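Local atomic coordinates of fusolin (Anomala cuprea entomopoxvirus, PDB entry 4YN1), a protein that forms the crystalline spindles of an insect poxvirus, enhances virulence, and probably acts on chitin through its lytic polysaccharide monooxygenase-like domain. Residues 146-151 / 173-178; 136-141 / 213-218; 120-125 / 231-236. All coordinates share one frame; numbering follows the deposited sequence.

Contact 1 of 3, residues 146-151 / 173-178. With NAG (2-acetamido-2-deoxy-beta-D-glucopyranose), chain B.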
loop_
_atom_site.group_PDB
_atom_site.type_symbol
_atom_site.label_atom_id
_atom_site.label_comp_id
_atom_site.label_asym_id
_atom_site.label_seq_id
_atom_site.Cartn_x
_atom_site.Cartn_y
_atom_site.Cartn_z
ATOM N N PRO A 146 11.964 -4.000 20.633
ATOM C CA PRO A 146 10.621 -4.588 20.536
ATOM C C PRO A 146 9.688 -3.791 19.620
ATOM O O PRO A 146 9.830 -2.579 19.484
ATOM C CB PRO A 146 10.142 -4.561 21.999
ATOM C CG PRO A 146 10.773 -3.357 22.557
ATOM C CD PRO A 146 12.149 -3.315 21.930
ATOM N N SER A 147 8.745 -4.481 19.000
ATOM C CA SER A 147 7.814 -3.845 18.083
ATOM C C SER A 147 6.608 -4.730 17.905
ATOM O O SER A 147 6.617 -5.890 18.335
ATOM C CB SER A 147 8.497 -3.611 16.728
ATOM O OG SER A 147 8.711 -4.865 16.095
ATOM N N TYR A 148 5.581 -4.210 17.220
ATOM C CA TYR A 148 4.374 -4.966 16.950
ATOM C C TYR A 148 3.751 -4.519 15.644
ATOM O O TYR A 148 4.135 -3.493 15.098
ATOM C CB TYR A 148 3.363 -4.913 18.113
ATOM C CG TYR A 148 2.752 -3.547 18.331
ATOM C CD1 TYR A 148 3.503 -2.507 18.856
ATOM C CD2 TYR A 148 1.413 -3.298 18.030
ATOM C CE1 TYR A 148 2.934 -1.280 19.151
ATOM C CE2 TYR A 148 0.857 -2.032 18.223
ATOM C CZ TYR A 148 1.617 -1.034 18.819
ATOM O OH TYR A 148 1.160 0.240 19.012
ATOM N N PHE A 149 2.884 -5.336 15.118
ATOM C CA PHE A 149 2.203 -5.083 13.845
ATOM C C PHE A 149 0.716 -4.956 14.037
ATOM O O PHE A 149 0.114 -5.792 14.717
ATOM C CB PHE A 149 2.412 -6.246 12.864
ATOM C CG PHE A 149 3.780 -6.291 12.235
ATOM C CD1 PHE A 149 4.820 -6.955 12.855
ATOM C CD2 PHE A 149 4.041 -5.612 11.055
ATOM C CE1 PHE A 149 6.091 -6.998 12.277
ATOM C CE2 PHE A 149 5.317 -5.642 10.476
ATOM C CZ PHE A 149 6.323 -6.372 11.067
ATOM N N GLU A 150 0.119 -3.996 13.336
ATOM C CA GLU A 150 -1.310 -3.866 13.178
ATOM C C GLU A 150 -1.612 -3.890 11.679
ATOM O O GLU A 150 -0.862 -3.294 10.896
ATOM C CB GLU A 150 -1.808 -2.528 13.748
ATOM C CG GLU A 150 -1.773 -2.525 15.267
ATOM C CD GLU A 150 -2.202 -1.226 15.916
ATOM O OE1 GLU A 150 -2.382 -0.222 15.191
ATOM O OE2 GLU A 150 -2.282 -1.187 17.165
ATOM N N VAL A 151 -2.659 -4.607 11.288
ATOM C CA VAL A 151 -3.089 -4.647 9.904
ATOM C C VAL A 151 -4.536 -4.259 9.810
ATOM O O VAL A 151 -5.362 -4.740 10.579
ATOM C CB VAL A 151 -2.835 -5.994 9.221
ATOM C CG1 VAL A 151 -3.127 -5.889 7.732
ATOM C CG2 VAL A 151 -1.394 -6.472 9.454
ATOM N N VAL A 173 -7.874 -5.723 11.493
ATOM C CA VAL A 173 -7.981 -7.161 11.304
ATOM C C VAL A 173 -6.905 -7.980 12.035
ATOM O O VAL A 173 -7.059 -9.202 12.126
ATOM C CB VAL A 173 -8.114 -7.570 9.816
ATOM C CG1 VAL A 173 -9.328 -6.898 9.175
ATOM C CG2 VAL A 173 -6.844 -7.313 9.000
ATOM N N PHE A 174 -5.833 -7.345 12.499
ATOM C CA PHE A 174 -4.708 -8.055 13.099
ATOM C C PHE A 174 -3.970 -7.118 14.019
ATOM O O PHE A 174 -3.764 -5.952 13.682
ATOM C CB PHE A 174 -3.792 -8.563 11.963
ATOM C CG PHE A 174 -2.579 -9.342 12.403
ATOM C CD1 PHE A 174 -1.445 -8.692 12.860
ATOM C CD2 PHE A 174 -2.590 -10.727 12.412
ATOM C CE1 PHE A 174 -0.322 -9.422 13.267
ATOM C CE2 PHE A 174 -1.468 -11.452 12.806
ATOM C CZ PHE A 174 -0.347 -10.792 13.260
ATOM N N ASN A 175 -3.566 -7.620 15.181
ATOM C CA ASN A 175 -2.811 -6.825 16.115
ATOM C C ASN A 175 -1.988 -7.775 16.963
ATOM O O ASN A 175 -2.546 -8.418 17.851
ATOM C CB ASN A 175 -3.740 -5.969 16.964
ATOM C CG ASN A 175 -3.042 -5.110 17.985
ATOM O OD1 ASN A 175 -1.802 -5.045 18.045
ATOM N ND2 ASN A 175 -3.812 -4.376 18.783
ATOM N N SER A 176 -0.680 -7.868 16.703
ATOM C CA SER A 176 0.158 -8.826 17.435
ATOM C C SER A 176 1.635 -8.538 17.279
ATOM O O SER A 176 2.081 -7.961 16.282
ATOM C CB SER A 176 -0.101 -10.242 16.901
ATOM O OG SER A 176 0.462 -11.248 17.727
ATOM N N THR A 177 2.413 -9.033 18.240
ATOM C CA THR A 177 3.861 -9.065 18.107
ATOM C C THR A 177 4.047 -10.274 17.202
ATOM O O THR A 177 3.195 -11.163 17.175
ATOM C CB THR A 177 4.567 -9.218 19.477
ATOM O OG1 THR A 177 3.996 -10.341 20.125
ATOM C CG2 THR A 177 4.425 -8.008 20.329
ATOM N N VAL A 178 5.057 -10.231 16.354
ATOM C CA VAL A 178 5.337 -11.254 15.338
ATOM C C VAL A 178 6.812 -11.660 15.441
ATOM O O VAL A 178 7.656 -10.769 15.409
ATOM C CB VAL A 178 5.038 -10.674 13.919
ATOM C CG1 VAL A 178 5.416 -11.680 12.817
ATOM C CG2 VAL A 178 3.561 -10.283 13.797
HETATM C C1 NAG B . -3.261 -3.538 19.808
HETATM C C2 NAG B . -4.173 -2.366 20.158
HETATM C C3 NAG B . -3.508 -1.556 21.272
HETATM C C4 NAG B . -3.196 -2.451 22.464
HETATM C C5 NAG B . -2.373 -3.653 22.003
HETATM C C6 NAG B . -2.093 -4.663 23.095
HETATM C C7 NAG B . -5.567 -1.163 18.551
HETATM C C8 NAG B . -5.587 -0.360 17.283
HETATM N N2 NAG B . -4.370 -1.541 18.980
HETATM O O3 NAG B . -4.350 -0.467 21.651
HETATM O O4 NAG B . -2.441 -1.730 23.429
HETATM O O5 NAG B . -3.107 -4.345 20.981
HETATM O O6 NAG B . -3.299 -5.131 23.691
HETATM O O7 NAG B . -6.592 -1.441 19.164
HETATM O O HOH W 1 6.610 -7.783 16.371
#

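Contact 2 of 3, residues 136-141 / 213-218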
loop_
_atom_site.group_PDB
_atom_site.type_symbol
_atom_site.label_atom_id
_atom_site.label_comp_id
_atom_site.label_asym_id
_atom_site.label_seq_id
_atom_site.Cartn_x
_atom_site.Cartn_y
_atom_site.Cartn_z
ATOM N N LEU A 136 0.979 -12.767 5.117
ATOM C CA LEU A 136 1.626 -11.523 4.727
ATOM C C LEU A 136 3.117 -11.625 5.017
ATOM O O LEU A 136 3.494 -12.119 6.075
ATOM C CB LEU A 136 0.999 -10.367 5.512
ATOM C CG LEU A 136 1.447 -8.950 5.171
ATOM C CD1 LEU A 136 0.269 -8.008 5.028
ATOM C CD2 LEU A 136 2.392 -8.412 6.172
ATOM N N GLU A 137 3.961 -11.154 4.108
ATOM C CA GLU A 137 5.398 -11.113 4.398
ATOM C C GLU A 137 5.822 -9.665 4.468
ATOM O O GLU A 137 5.633 -8.915 3.509
ATOM C CB GLU A 137 6.191 -11.855 3.322
ATOM C CG GLU A 137 7.692 -11.985 3.621
ATOM C CD GLU A 137 8.523 -12.475 2.453
ATOM O OE1 GLU A 137 8.512 -11.778 1.418
ATOM O OE2 GLU A 137 9.231 -13.502 2.574
ATOM N N PHE A 138 6.463 -9.285 5.559
ATOM C CA PHE A 138 7.009 -7.947 5.734
ATOM C C PHE A 138 8.526 -8.110 5.725
ATOM O O PHE A 138 9.076 -8.974 6.423
ATOM C CB PHE A 138 6.505 -7.310 7.034
ATOM C CG PHE A 138 6.936 -5.883 7.165
ATOM C CD1 PHE A 138 8.160 -5.560 7.734
ATOM C CD2 PHE A 138 6.113 -4.848 6.748
ATOM C CE1 PHE A 138 8.563 -4.239 7.847
ATOM C CE2 PHE A 138 6.556 -3.536 6.792
ATOM C CZ PHE A 138 7.748 -3.228 7.396
ATOM N N CYS A 139 9.180 -7.288 4.905
ATOM C CA CYS A 139 10.609 -7.338 4.621
ATOM C C CYS A 139 11.345 -6.228 5.419
ATOM O O CYS A 139 11.280 -5.061 5.058
ATOM C CB CYS A 139 10.778 -7.194 3.117
ATOM S SG CYS A 139 12.479 -7.322 2.528
ATOM N N PRO A 140 11.936 -6.548 6.581
ATOM C CA PRO A 140 12.613 -5.519 7.388
ATOM C C PRO A 140 14.010 -5.238 6.821
ATOM O O PRO A 140 14.751 -6.179 6.473
ATOM C CB PRO A 140 12.683 -6.172 8.755
ATOM C CG PRO A 140 12.845 -7.596 8.456
ATOM C CD PRO A 140 12.125 -7.870 7.182
ATOM N N THR A 141 14.372 -3.972 6.693
ATOM C CA THR A 141 15.733 -3.587 6.269
ATOM C C THR A 141 16.606 -3.189 7.462
ATOM O O THR A 141 17.778 -2.896 7.285
ATOM C CB THR A 141 15.694 -2.550 5.166
ATOM O OG1 THR A 141 15.070 -1.370 5.632
ATOM C CG2 THR A 141 14.933 -3.046 3.955
ATOM N N VAL A 213 -0.759 -1.682 6.499
ATOM C CA VAL A 213 0.126 -2.332 7.452
ATOM C C VAL A 213 0.884 -1.300 8.259
ATOM O O VAL A 213 1.562 -0.434 7.695
ATOM C CB VAL A 213 1.082 -3.288 6.735
ATOM C CG1 VAL A 213 2.041 -3.943 7.739
ATOM C CG2 VAL A 213 0.309 -4.353 5.941
ATOM N N ARG A 214 0.859 -1.477 9.580
ATOM C CA ARG A 214 1.548 -0.607 10.503
ATOM C C ARG A 214 2.537 -1.460 11.306
ATOM O O ARG A 214 2.127 -2.428 11.946
ATOM C CB ARG A 214 0.544 0.060 11.437
ATOM C CG ARG A 214 1.191 0.916 12.536
ATOM C CD ARG A 214 0.129 1.460 13.472
ATOM N NE ARG A 214 0.739 2.336 14.462
ATOM C CZ ARG A 214 0.412 2.436 15.747
ATOM N NH1 ARG A 214 -0.625 1.777 16.231
ATOM N NH2 ARG A 214 1.082 3.249 16.539
ATOM N N TRP A 215 3.825 -1.106 11.259
ATOM C CA TRP A 215 4.859 -1.768 12.063
ATOM C C TRP A 215 5.296 -0.711 13.059
ATOM O O TRP A 215 5.947 0.243 12.664
ATOM C CB TRP A 215 6.065 -2.180 11.199
ATOM C CG TRP A 215 7.119 -2.919 11.962
ATOM C CD1 TRP A 215 6.930 -3.739 13.033
ATOM C CD2 TRP A 215 8.489 -3.085 11.567
ATOM N NE1 TRP A 215 8.115 -4.353 13.371
ATOM C CE2 TRP A 215 9.091 -3.953 12.500
ATOM C CE3 TRP A 215 9.298 -2.488 10.590
ATOM C CZ2 TRP A 215 10.437 -4.348 12.402
ATOM C CZ3 TRP A 215 10.611 -2.932 10.464
ATOM C CH2 TRP A 215 11.181 -3.792 11.405
ATOM N N GLN A 216 4.945 -0.875 14.348
ATOM C CA GLN A 216 5.212 0.140 15.354
ATOM C C GLN A 216 6.309 -0.292 16.321
ATOM O O GLN A 216 6.187 -1.347 16.929
ATOM C CB GLN A 216 3.901 0.387 16.116
ATOM C CG GLN A 216 3.963 1.426 17.247
ATOM C CD GLN A 216 4.447 2.786 16.789
ATOM O OE1 GLN A 216 3.857 3.445 15.931
ATOM N NE2 GLN A 216 5.505 3.287 17.361
ATOM N N ARG A 217 7.306 0.535 16.516
ATOM C CA ARG A 217 8.357 0.267 17.503
ATOM C C ARG A 217 7.817 0.576 18.894
ATOM O O ARG A 217 7.186 1.624 19.094
ATOM C CB ARG A 217 9.587 1.116 17.231
ATOM C CG ARG A 217 10.308 0.616 15.994
ATOM C CD ARG A 217 11.262 1.637 15.424
ATOM N NE ARG A 217 12.379 1.933 16.318
ATOM C CZ ARG A 217 13.473 2.606 15.971
ATOM N NH1 ARG A 217 13.616 3.069 14.732
ATOM N NH2 ARG A 217 14.439 2.813 16.856
ATOM N N ILE A 218 8.093 -0.318 19.853
ATOM C CA ILE A 218 7.657 -0.153 21.252
ATOM C C ILE A 218 8.808 0.562 21.855
ATOM O O ILE A 218 9.782 -0.060 22.280
ATOM C CB ILE A 218 7.331 -1.489 21.935
ATOM C CG1 ILE A 218 6.159 -2.138 21.269
ATOM C CG2 ILE A 218 7.051 -1.303 23.474
ATOM C CD1 ILE A 218 5.980 -3.533 21.562
#

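Contact 3 of 3, residues 120-125 / 231-236. With EDO (1,2-ethanediol), chain C; EDO (1,2-ethanediol), chain E.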
loop_
_atom_site.group_PDB
_atom_site.type_symbol
_atom_site.label_atom_id
_atom_site.label_comp_id
_atom_site.label_asym_id
_atom_site.label_seq_id
_atom_site.Cartn_x
_atom_site.Cartn_y
_atom_site.Cartn_z
ATOM N N THR A 120 -2.518 -6.714 -6.281
ATOM C CA THR A 120 -2.183 -8.135 -6.235
ATOM C C THR A 120 -3.537 -8.842 -6.394
ATOM O O THR A 120 -4.461 -8.551 -5.626
ATOM C CB THR A 120 -1.542 -8.515 -4.922
ATOM O OG1 THR A 120 -0.196 -7.987 -4.916
ATOM C CG2 THR A 120 -1.526 -10.037 -4.689
ATOM N N VAL A 121 -3.673 -9.718 -7.391
ATOM C CA VAL A 121 -4.912 -10.506 -7.628
ATOM C C VAL A 121 -4.849 -11.817 -6.862
ATOM O O VAL A 121 -4.018 -12.657 -7.185
ATOM C CB VAL A 121 -5.133 -10.730 -9.141
ATOM C CG1 VAL A 121 -6.411 -11.518 -9.407
ATOM C CG2 VAL A 121 -5.164 -9.413 -9.882
ATOM N N ILE A 122 -5.762 -12.007 -5.868
ATOM C CA ILE A 122 -5.819 -13.187 -5.003
ATOM C C ILE A 122 -6.960 -14.079 -5.464
ATOM O O ILE A 122 -8.119 -13.714 -5.314
ATOM C CB ILE A 122 -5.970 -12.760 -3.539
ATOM C CG1 ILE A 122 -4.778 -11.836 -3.143
ATOM C CG2 ILE A 122 -6.056 -14.013 -2.647
ATOM C CD1 ILE A 122 -4.961 -11.062 -1.894
ATOM N N PRO A 123 -6.648 -15.238 -6.060
ATOM C CA PRO A 123 -7.709 -16.087 -6.611
ATOM C C PRO A 123 -8.438 -16.814 -5.508
ATOM O O PRO A 123 -7.818 -17.164 -4.545
ATOM C CB PRO A 123 -6.932 -17.057 -7.522
ATOM C CG PRO A 123 -5.629 -17.196 -6.861
ATOM C CD PRO A 123 -5.310 -15.811 -6.338
ATOM N N LEU A 124 -9.762 -16.963 -5.607
ATOM C CA LEU A 124 -10.531 -17.674 -4.597
ATOM C C LEU A 124 -10.836 -19.083 -5.101
ATOM O O LEU A 124 -11.177 -19.248 -6.255
ATOM C CB LEU A 124 -11.880 -16.964 -4.349
ATOM C CG LEU A 124 -11.805 -15.531 -3.829
ATOM C CD1 LEU A 124 -13.151 -14.959 -3.624
ATOM C CD2 LEU A 124 -11.030 -15.438 -2.542
ATOM N N GLU A 125 -10.833 -20.054 -4.231
ATOM C CA GLU A 125 -11.265 -21.399 -4.618
ATOM C C GLU A 125 -12.768 -21.542 -4.329
ATOM O O GLU A 125 -13.431 -22.353 -4.963
ATOM C CB GLU A 125 -10.478 -22.462 -3.849
ATOM C CG GLU A 125 -10.820 -23.879 -4.285
ATOM C CD GLU A 125 -9.800 -24.932 -3.906
ATOM O OE1 GLU A 125 -9.366 -24.944 -2.732
ATOM O OE2 GLU A 125 -9.454 -25.760 -4.778
ATOM N N ALA A 231 -4.926 -4.666 -3.320
ATOM C CA ALA A 231 -5.331 -6.057 -3.563
ATOM C C ALA A 231 -6.766 -6.173 -4.070
ATOM O O ALA A 231 -7.567 -5.254 -3.929
ATOM C CB ALA A 231 -5.155 -6.858 -2.275
ATOM N N VAL A 232 -7.070 -7.307 -4.653
ATOM C CA VAL A 232 -8.418 -7.651 -5.126
ATOM C C VAL A 232 -8.536 -9.162 -5.159
ATOM O O VAL A 232 -7.559 -9.856 -5.454
ATOM C CB VAL A 232 -8.674 -7.009 -6.541
ATOM C CG1 VAL A 232 -7.814 -7.655 -7.624
ATOM C CG2 VAL A 232 -10.146 -7.069 -6.905
ATOM N N PHE A 233 -9.726 -9.673 -4.894
ATOM C CA PHE A 233 -9.980 -11.085 -5.005
ATOM C C PHE A 233 -10.537 -11.388 -6.378
ATOM O O PHE A 233 -11.344 -10.624 -6.905
ATOM C CB PHE A 233 -10.972 -11.568 -3.935
ATOM C CG PHE A 233 -10.428 -11.526 -2.539
ATOM C CD1 PHE A 233 -9.377 -12.350 -2.162
ATOM C CD2 PHE A 233 -10.960 -10.662 -1.591
ATOM C CE1 PHE A 233 -8.877 -12.315 -0.863
ATOM C CE2 PHE A 233 -10.443 -10.617 -0.299
ATOM C CZ PHE A 233 -9.412 -11.450 0.059
ATOM N N ALA A 234 -10.100 -12.483 -6.979
ATOM C CA ALA A 234 -10.698 -12.943 -8.227
ATOM C C ALA A 234 -11.693 -14.060 -7.877
ATOM O O ALA A 234 -11.309 -15.162 -7.474
ATOM C CB ALA A 234 -9.633 -13.441 -9.214
ATOM N N ASN A 235 -12.990 -13.765 -8.034
ATOM C CA ASN A 235 -14.052 -14.736 -7.775
ATOM C C ASN A 235 -13.938 -15.841 -8.795
ATOM O O ASN A 235 -13.602 -15.572 -9.949
ATOM C CB ASN A 235 -15.431 -14.088 -7.810
ATOM C CG ASN A 235 -15.717 -13.295 -6.552
ATOM O OD1 ASN A 235 -16.227 -13.809 -5.562
ATOM N ND2 ASN A 235 -15.333 -12.052 -6.523
ATOM N N ARG A 236 -14.159 -17.068 -8.377
ATOM C CA ARG A 236 -14.050 -18.219 -9.269
ATOM C C ARG A 236 -15.235 -18.178 -10.242
ATOM O O ARG A 236 -16.369 -17.953 -9.803
ATOM C CB ARG A 236 -14.102 -19.504 -8.454
ATOM C CG ARG A 236 -13.689 -20.730 -9.199
ATOM C CD ARG A 236 -13.552 -21.878 -8.230
ATOM N NE ARG A 236 -12.967 -23.053 -8.869
ATOM C CZ ARG A 236 -12.734 -24.209 -8.257
ATOM N NH1 ARG A 236 -13.036 -24.364 -6.971
ATOM N NH2 ARG A 236 -12.198 -25.223 -8.926
HETATM C C1 EDO C . -13.498 -8.904 -8.457
HETATM O O1 EDO C . -13.677 -9.231 -7.094
HETATM C C2 EDO C . -14.345 -9.866 -9.333
HETATM O O2 EDO C . -13.963 -11.225 -9.097
HETATM C C1 EDO E . -10.768 -18.935 0.052
HETATM O O1 EDO E . -11.762 -18.900 -0.974
HETATM C C2 EDO E . -9.380 -18.593 -0.512
HETATM O O2 EDO E . -9.216 -19.276 -1.739
HETATM O O HOH W 2 -10.275 -18.030 -8.916
#

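Contact 1 of 3, residues 146-151 / 173-178
Phe149 and Ser176 grip each other through both backbone polar groups, Phe149 N reaching Ser176 O and Ser176 N reaching Phe149 O at 3.0 Å each, an antiparallel hydrogen-bonded pair. Two residues on, Val151 N donates to Phe174 O, while Val151 O takes a straight bond from Val173 N at 2.8 Å and a weak one from Phe174 N. Two residues facing one make this a classic beta bulge. The tight side of the ladder carries Phe149, Val151 and Phe174. CB of Val151 lies 3.9 Å from CB of Phe174, and the Phe174 ring turns its edge to Phe149 O. CD1 of Phe149 meets CG2 of Val178 at 3.7 Å, the two side chains crossing at about a right angle; the same ring stacks with Trp215 and meets Phe138 edge-to-face. Strand 170-176 thus pairs along strand 147-154 of the mixed sheet in the LPMO-like domain, the Phe149, Val151 and Phe174 face of the pair lying against strand 194-203. The other face is polar and carries sugar. Asn175, CG anti to its backbone N (chi1 179°), lies alongside Glu150, and its ND2 is bonded covalently to C1 of an N-acetylglucosamine. The extended Glu150 side chain puts OE2 2.8 Å from N2 of that sugar, which donates to it; OE1 is held by Arg214 and Tyr152. OE2 also lies in plane at the edge of the Tyr148 ring. The chains stay close at Tyr148 and the exposed Thr177 and separate only at Ser147 and Val178, where a water bridges Ser147 O, at 2.7 Å, and Val178 N.

Contact 2 of 3, residues 136-141 / 213-218
Phe138 drives the edge of its ring toward the face of the Trp215 indole, an offset edge-to-face pair with the planes 62° apart and the six-membered ring centroids 5.0 Å apart. From CB, which points toward strand 209-217, the side chain runs to CG anti to the backbone N (chi1 -174°), which extends the ring toward that strand. There it divides its contacts: CD2 rests 4.3 Å from CG1 of Val213, whereas on the other branch CD1 lies above the rim of the indole face and CE1 reaches CE3 of Trp215 at 3.3 Å and also meets CZ3. At the tip, CZ touches CE3 of Trp215 at 3.6 Å. No hydrogen bond joins the two segments. Their axes approach to 10.4 Å and cross at -45°, the spacing of two sheets packed face to face in a beta sandwich, here the core of the LPMO-like domain. Either side of the aromatic pair, smaller groups continue the layer. CD1 of Leu136 meets CG2 of Val213 tip to tip at 3.8 Å, and CB of Pro140 touches CH2 of Trp215 at 3.9 Å. NE1 of Trp215 is satisfied by Ser147 OG, and Cys139 is tied to Cys189 by a disulfide.

Contact 3 of 3, residues 120-125 / 231-236
Thr120 to Pro123 and Ala231 to Ala234 run in the same direction, a parallel ladder whose axes come within 4.4 Å at 30° to each other. Its bonds zigzag between the chains: Val232 N to Thr120 O, Ile122 N to Val232 O at 2.8 Å, Ala234 N to Ile122 O, and Leu124 N to Ala234 O at 3.0 Å. Strand 120-123 thereby joins the edge of strand 223-234 in the mixed sheet. On the inward face Ile122 and Phe233 lie alongside each other, CG2 of the isoleucine 3.7 Å from CE1 of the ring. Leu124 crosses the phenylalanine at about a right angle and brings CD2 to 3.5 Å from its CD1; Ile132 of strand 131-140 packs against both. Over the outward face CG1 of Val121 touches CB of Ala234 at 3.8 Å. An ethanediol, probably from the crystallisation liquor, bonds through O1 to Phe233 O and accepts at O2 from N and ND2 of Asn235, whose OD1 is hydrogen-bonded to Tyr204 OH. Beyond the ladder Arg236, extended with CG anti to its backbone N (chi1 -167°), lies alongside Glu125 and donates from NH1 to a lone pair of Glu125 O at 2.9 Å. Glu125 OE2 stays 4.4 Å from NH1, well out of the guanidinium plane, so the directed bond goes to the carbonyl, and the carboxylate probably adds only a longer-range attraction.

How the contacts relate
Contacts 1 and 2 adjoin, their centres 8 Å apart, because strands 147-154 and 209-217 are neighbours in the mixed sheet; Tyr148 O meets Gln216 N between them. The centre of contact 3 is about 25 Å from that of contact 1 and about 24 Å from that of contact 2, and it touches neither. It lies on strand 223-234, the next strand of that sheet after 209-217. Along the chain the three are nested: contact 3 closes the widest loop, contact 2 lies inside it and contact 1 inside that. Contacts 1 and 3 build the mixed sheet, and contact 2 packs it, through strand 131-140, on the antiparallel sheet of the sandwich.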